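Local coordinates for CghA (Chaetomium globosum, PDB 6KBC), which is a two-domain, beta-rich protein of the Diels-Alderase family in the calycin clan, whose ligand pocket holds the compound WK1, at residues Arg258-Pro263 with Tyr267-Asn272; Leu243-Gln248 with Tyr325-Arg330. All blocks are in the same frame, centred on the assembly; numbering follows the deposited sequence.

All four segments belong to the C-terminal, calycin-like domain. From the N-terminal side, the chain runs along strand 239-249, which supplies residues 243-248 to contact 2, and turns back into strand 252-261. A second turn leads into strand 269-277, and contact 1 closes this short loop, with three residues between its segments. Contact 2 closes much later, when residues 325-330 come to lie across strand 239-249, so contact 1 nests inside the larger loop. One is a hairpin between sheet neighbours, the other packing between strands not paired with each other. R258 joins them: its O lies 2.8 Å from L243 N, a probable hydrogen bond, and its NH2 makes a weak hydrogen bond to the Y325 hydroxyl.

Contact 1 (Arg258-Pro263 with Tyr267-Asn272); sequences RLVSKP and YQNTVN
R258 packs against V271 in an antiparallel beta hairpin, the strands 252-261 and 269-277 of the calycin-like C-terminal domain. Its side chain leaves the sheet on the face shared with V260, N269 and V271. R258 CB rests on V271 CG2 at 3.7 Å; its CG, anti to the backbone N (chi1 -174°), passes 3.3 Å from T270 O; and its CD lies 3.6 Å from N269 OD1, which itself bonds S288 OG. Bends at chi2 and chi3 then carry the guanidinium back over its own strand, one face above V260 CG2, where NH1 pairs with D241 and NE with T305. A long arginine suits this place because its methylenes pack on the neighbouring strand while the guanidinium at the far end meets the D241 carboxylate.

L259 and T270 form the hydrogen-bonded pair, with T270 N giving L259 O an almost straight bond of 2.8 Å. Beta-branched V260, V271 and T270 suit the extended backbone, and T270 OG1 is bonded to V177 O. L259 reaches WK1 from the other face.

Toward the turn, Y267 lays one ring face over P263, an apolar partner for a flat aromatic, while its hydroxyl bonds D395. S261, short and polar, turns its hydroxyl back to the main chain: S261 OG donates to K262 O at 2.8 Å, and the same oxygen accepts Y267 N at 3.3 Å.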
# COMPACT_ATOMS: atom_id res chain seq x y z
N ARG A 258 2.72 -1.63 -8.40
CA ARG A 258 2.82 -1.89 -9.84
C ARG A 258 1.44 -2.28 -10.38
O ARG A 258 0.80 -3.19 -9.85
CB ARG A 258 3.86 -2.99 -10.17
CG ARG A 258 4.08 -3.14 -11.71
CD ARG A 258 3.06 -4.19 -12.13
NE ARG A 258 3.32 -5.55 -11.67
CZ ARG A 258 2.37 -6.43 -11.40
NH1 ARG A 258 1.16 -5.96 -11.09
NH2 ARG A 258 2.67 -7.69 -11.14
N LEU A 259 1.03 -1.64 -11.49
CA LEU A 259 -0.24 -1.95 -12.15
C LEU A 259 0.03 -2.46 -13.55
O LEU A 259 0.91 -1.95 -14.25
CB LEU A 259 -1.13 -0.72 -12.26
CG LEU A 259 -1.55 -0.12 -10.93
CD1 LEU A 259 -2.18 1.23 -11.19
CD2 LEU A 259 -2.56 -1.06 -10.29
N VAL A 260 -0.74 -3.46 -13.96
CA VAL A 260 -0.81 -3.88 -15.35
C VAL A 260 -2.25 -3.65 -15.82
O VAL A 260 -3.19 -4.12 -15.18
CB VAL A 260 -0.40 -5.35 -15.52
CG1 VAL A 260 -0.48 -5.77 -17.01
CG2 VAL A 260 1.02 -5.57 -14.96
N SER A 261 -2.40 -2.93 -16.93
CA SER A 261 -3.72 -2.50 -17.37
C SER A 261 -4.54 -3.66 -17.94
O SER A 261 -4.10 -4.81 -18.03
CB SER A 261 -3.59 -1.39 -18.41
OG SER A 261 -3.33 -1.95 -19.70
N LYS A 262 -5.78 -3.33 -18.33
CA LYS A 262 -6.62 -4.22 -19.11
C LYS A 262 -6.06 -4.38 -20.53
O LYS A 262 -5.29 -3.54 -20.99
CB LYS A 262 -8.04 -3.65 -19.19
CG LYS A 262 -8.82 -3.69 -17.90
CD LYS A 262 -9.28 -5.07 -17.56
CE LYS A 262 -10.55 -5.02 -16.72
NZ LYS A 262 -10.22 -5.39 -15.31
N PRO A 263 -6.47 -5.43 -21.26
CA PRO A 263 -6.04 -5.55 -22.67
C PRO A 263 -6.49 -4.40 -23.56
O PRO A 263 -5.87 -4.18 -24.60
CB PRO A 263 -6.66 -6.89 -23.13
CG PRO A 263 -7.71 -7.23 -22.11
CD PRO A 263 -7.21 -6.61 -20.80
N TYR A 267 -2.15 -3.97 -21.88
CA TYR A 267 -1.42 -4.37 -20.68
C TYR A 267 -0.31 -3.38 -20.36
O TYR A 267 0.84 -3.75 -20.13
CB TYR A 267 -0.87 -5.79 -20.82
CG TYR A 267 -1.96 -6.80 -20.97
CD1 TYR A 267 -2.69 -7.22 -19.87
CD2 TYR A 267 -2.28 -7.33 -22.21
CE1 TYR A 267 -3.70 -8.13 -20.00
CE2 TYR A 267 -3.33 -8.26 -22.36
CZ TYR A 267 -4.01 -8.65 -21.24
OH TYR A 267 -5.03 -9.57 -21.33
N GLN A 268 -0.65 -2.10 -20.42
CA GLN A 268 0.27 -1.07 -19.96
C GLN A 268 0.81 -1.44 -18.59
O GLN A 268 0.07 -1.89 -17.71
CB GLN A 268 -0.43 0.29 -19.88
CG GLN A 268 -0.51 0.97 -21.21
CD GLN A 268 -1.23 2.28 -21.15
OE1 GLN A 268 -1.81 2.64 -20.12
NE2 GLN A 268 -1.20 3.01 -22.26
N ASN A 269 2.13 -1.28 -18.44
CA ASN A 269 2.88 -1.70 -17.27
C ASN A 269 3.35 -0.43 -16.57
O ASN A 269 4.20 0.28 -17.11
CB ASN A 269 4.06 -2.57 -17.72
CG ASN A 269 4.54 -3.52 -16.65
OD1 ASN A 269 4.14 -3.45 -15.49
ND2 ASN A 269 5.44 -4.41 -17.03
N THR A 270 2.77 -0.13 -15.41
CA THR A 270 3.11 1.10 -14.71
C THR A 270 3.44 0.80 -13.25
O THR A 270 3.00 -0.21 -12.69
CB THR A 270 1.97 2.14 -14.79
OG1 THR A 270 0.80 1.64 -14.12
CG2 THR A 270 1.61 2.43 -16.25
N VAL A 271 4.19 1.71 -12.62
CA VAL A 271 4.69 1.45 -11.28
C VAL A 271 5.07 2.75 -10.60
O VAL A 271 5.57 3.69 -11.23
CB VAL A 271 5.88 0.45 -11.29
CG1 VAL A 271 7.13 1.11 -11.85
CG2 VAL A 271 6.15 -0.08 -9.90
N ASN A 272 4.87 2.79 -9.30
CA ASN A 272 5.50 3.79 -8.45
C ASN A 272 6.21 3.01 -7.35
O ASN A 272 5.56 2.38 -6.53
CB ASN A 272 4.45 4.75 -7.89
CG ASN A 272 5.08 5.98 -7.30
OD1 ASN A 272 5.87 5.88 -6.35
ND2 ASN A 272 4.80 7.15 -7.89

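Contact 2 (Leu243-Gln248 with Tyr325-Arg330)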
# COMPACT_ATOMS: atom_id res chain seq x y z
N LEU A 243 0.20 -5.07 -7.82
CA LEU A 243 1.14 -5.65 -6.87
C LEU A 243 1.58 -4.58 -5.89
O LEU A 243 2.23 -3.60 -6.29
CB LEU A 243 2.36 -6.22 -7.58
CG LEU A 243 3.49 -6.62 -6.61
CD1 LEU A 243 3.06 -7.78 -5.74
CD2 LEU A 243 4.74 -6.97 -7.40
N PHE A 244 1.25 -4.77 -4.62
CA PHE A 244 1.81 -3.99 -3.52
C PHE A 244 2.97 -4.74 -2.90
O PHE A 244 2.86 -5.95 -2.66
CB PHE A 244 0.77 -3.72 -2.42
CG PHE A 244 1.34 -3.01 -1.21
CD1 PHE A 244 1.41 -1.62 -1.18
CD2 PHE A 244 1.82 -3.72 -0.12
CE1 PHE A 244 1.95 -0.95 -0.06
CE2 PHE A 244 2.36 -3.07 1.00
CZ PHE A 244 2.43 -1.68 1.02
N VAL A 245 4.08 -4.05 -2.63
CA VAL A 245 5.19 -4.65 -1.90
C VAL A 245 5.70 -3.67 -0.87
O VAL A 245 5.91 -2.49 -1.18
CB VAL A 245 6.38 -5.02 -2.82
CG1 VAL A 245 7.53 -5.58 -1.99
CG2 VAL A 245 5.98 -5.98 -3.90
N ARG A 246 5.99 -4.16 0.33
CA ARG A 246 6.89 -3.46 1.24
C ARG A 246 7.77 -4.50 1.88
O ARG A 246 7.26 -5.46 2.46
CB ARG A 246 6.14 -2.67 2.31
CG ARG A 246 7.11 -1.83 3.15
CD ARG A 246 6.45 -1.22 4.37
NE ARG A 246 5.18 -0.56 4.06
CZ ARG A 246 5.06 0.60 3.41
NH1 ARG A 246 6.14 1.26 2.99
NH2 ARG A 246 3.85 1.10 3.21
N ALA A 247 9.09 -4.34 1.75
CA ALA A 247 10.00 -5.36 2.24
C ALA A 247 11.28 -4.71 2.71
O ALA A 247 11.70 -3.68 2.19
CB ALA A 247 10.35 -6.40 1.17
N GLN A 248 11.93 -5.37 3.66
CA GLN A 248 13.24 -4.96 4.16
C GLN A 248 14.14 -6.18 4.21
O GLN A 248 13.73 -7.23 4.72
CB GLN A 248 13.14 -4.32 5.55
CG GLN A 248 14.53 -3.93 6.12
CD GLN A 248 14.44 -3.22 7.46
OE1 GLN A 248 13.71 -3.64 8.35
NE2 GLN A 248 15.17 -2.12 7.58
N TYR A 325 7.33 -13.27 -6.05
CA TYR A 325 7.65 -12.30 -7.07
C TYR A 325 9.14 -12.04 -7.03
O TYR A 325 9.75 -12.01 -5.95
CB TYR A 325 6.91 -10.97 -6.84
CG TYR A 325 5.63 -10.81 -7.61
CD1 TYR A 325 5.64 -10.31 -8.91
CD2 TYR A 325 4.40 -11.11 -7.03
CE1 TYR A 325 4.45 -10.15 -9.63
CE2 TYR A 325 3.21 -10.94 -7.71
CZ TYR A 325 3.25 -10.45 -9.02
OH TYR A 325 2.07 -10.28 -9.71
N ARG A 326 9.73 -11.84 -8.20
CA ARG A 326 11.06 -11.29 -8.30
C ARG A 326 10.94 -9.80 -8.56
O ARG A 326 10.11 -9.38 -9.38
CB ARG A 326 11.85 -11.96 -9.43
CG ARG A 326 13.23 -11.34 -9.67
CD ARG A 326 14.08 -12.32 -10.49
NE ARG A 326 14.28 -13.54 -9.72
CZ ARG A 326 14.48 -14.75 -10.23
NH1 ARG A 326 14.55 -14.92 -11.54
NH2 ARG A 326 14.62 -15.79 -9.41
N LEU A 327 11.72 -9.00 -7.83
CA LEU A 327 11.84 -7.56 -8.03
C LEU A 327 13.25 -7.26 -8.47
O LEU A 327 14.20 -7.50 -7.71
CB LEU A 327 11.55 -6.76 -6.76
CG LEU A 327 10.17 -6.87 -6.14
CD1 LEU A 327 10.10 -5.90 -4.94
CD2 LEU A 327 9.11 -6.55 -7.18
N GLU A 328 13.40 -6.71 -9.66
CA GLU A 328 14.71 -6.30 -10.16
C GLU A 328 14.69 -4.79 -10.30
O GLU A 328 13.98 -4.26 -11.16
CB GLU A 328 15.02 -6.97 -11.49
CG GLU A 328 16.31 -6.53 -12.13
CD GLU A 328 16.29 -6.87 -13.60
OE1 GLU A 328 16.90 -7.88 -13.97
OE2 GLU A 328 15.61 -6.15 -14.37
N PHE A 329 15.45 -4.10 -9.46
CA PHE A 329 15.55 -2.65 -9.55
C PHE A 329 16.76 -2.28 -10.38
O PHE A 329 17.80 -2.92 -10.28
CB PHE A 329 15.68 -2.02 -8.15
CG PHE A 329 14.41 -1.99 -7.38
CD1 PHE A 329 13.55 -0.92 -7.48
CD2 PHE A 329 14.07 -3.05 -6.54
CE1 PHE A 329 12.38 -0.88 -6.74
CE2 PHE A 329 12.91 -3.03 -5.81
CZ PHE A 329 12.05 -1.93 -5.91
N ARG A 330 16.63 -1.24 -11.19
CA ARG A 330 17.75 -0.72 -11.95
C ARG A 330 17.96 0.74 -11.60
O ARG A 330 17.01 1.49 -11.40
CB ARG A 330 17.51 -0.84 -13.45
CG ARG A 330 17.19 -2.24 -13.88
CD ARG A 330 17.35 -2.41 -15.37
NE ARG A 330 16.79 -3.69 -15.76
CZ ARG A 330 16.63 -4.09 -17.01
NH1 ARG A 330 17.02 -3.31 -18.03
NH2 ARG A 330 16.06 -5.29 -17.25
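L243 and V245 meet Y325 and L327 inside the calycin-like C-terminal domain, where strands 239-249 and 324-330 are not sheet neighbours but pack through their side chains. The axes of the two short segments come no closer than 10.6 Å and cross at -71°, so contact is confined to the first half of each segment. L243, V245, Y325 and L327, alternate residues on their strands, point their side chains toward the opposing strand and are buried, consistent with the apolar core of a calycin-like barrel.

The aromatic contact is CH-pi. L243 CD2 sits 3.8 Å from the centroid of the Y325 ring, over its centre and only 11° off the normal, while L243 CD1 lies over the same face, nearest to Y325 CE2 at 3.7 Å. In L243, chi1 of 170° sets CG anti to the backbone N, and chi2 then turns both methyls onto the ring face. Tyrosine suits this position because the ring gives leucine a broad flat surface while the hydroxyl, at the far end, bonds K307 NZ.

Aliphatic packing continues the contact. V245 and L327 meet tip to tip, V245 CG1 to L327 CD1 at 3.9 Å, and L243 CD2 approaches L327 CD2 more loosely, at 4.4 Å. L343 of strand 338-346 touches both V245 and L327, extending this apolar layer. On strand 239-249 the alternation puts F244 elsewhere, in the ligand pocket against WK1.

A salt bridge within 325-330 joins E328 and R330. R304 shares E328 OE2, and K338 takes OE1. R330 grips E328 OE2 side-on: R330 NE at 3.1 Å and NH2 at 3.0 Å approach that one oxygen from the same face of the carboxylate, and OE2 lies in the guanidinium plane.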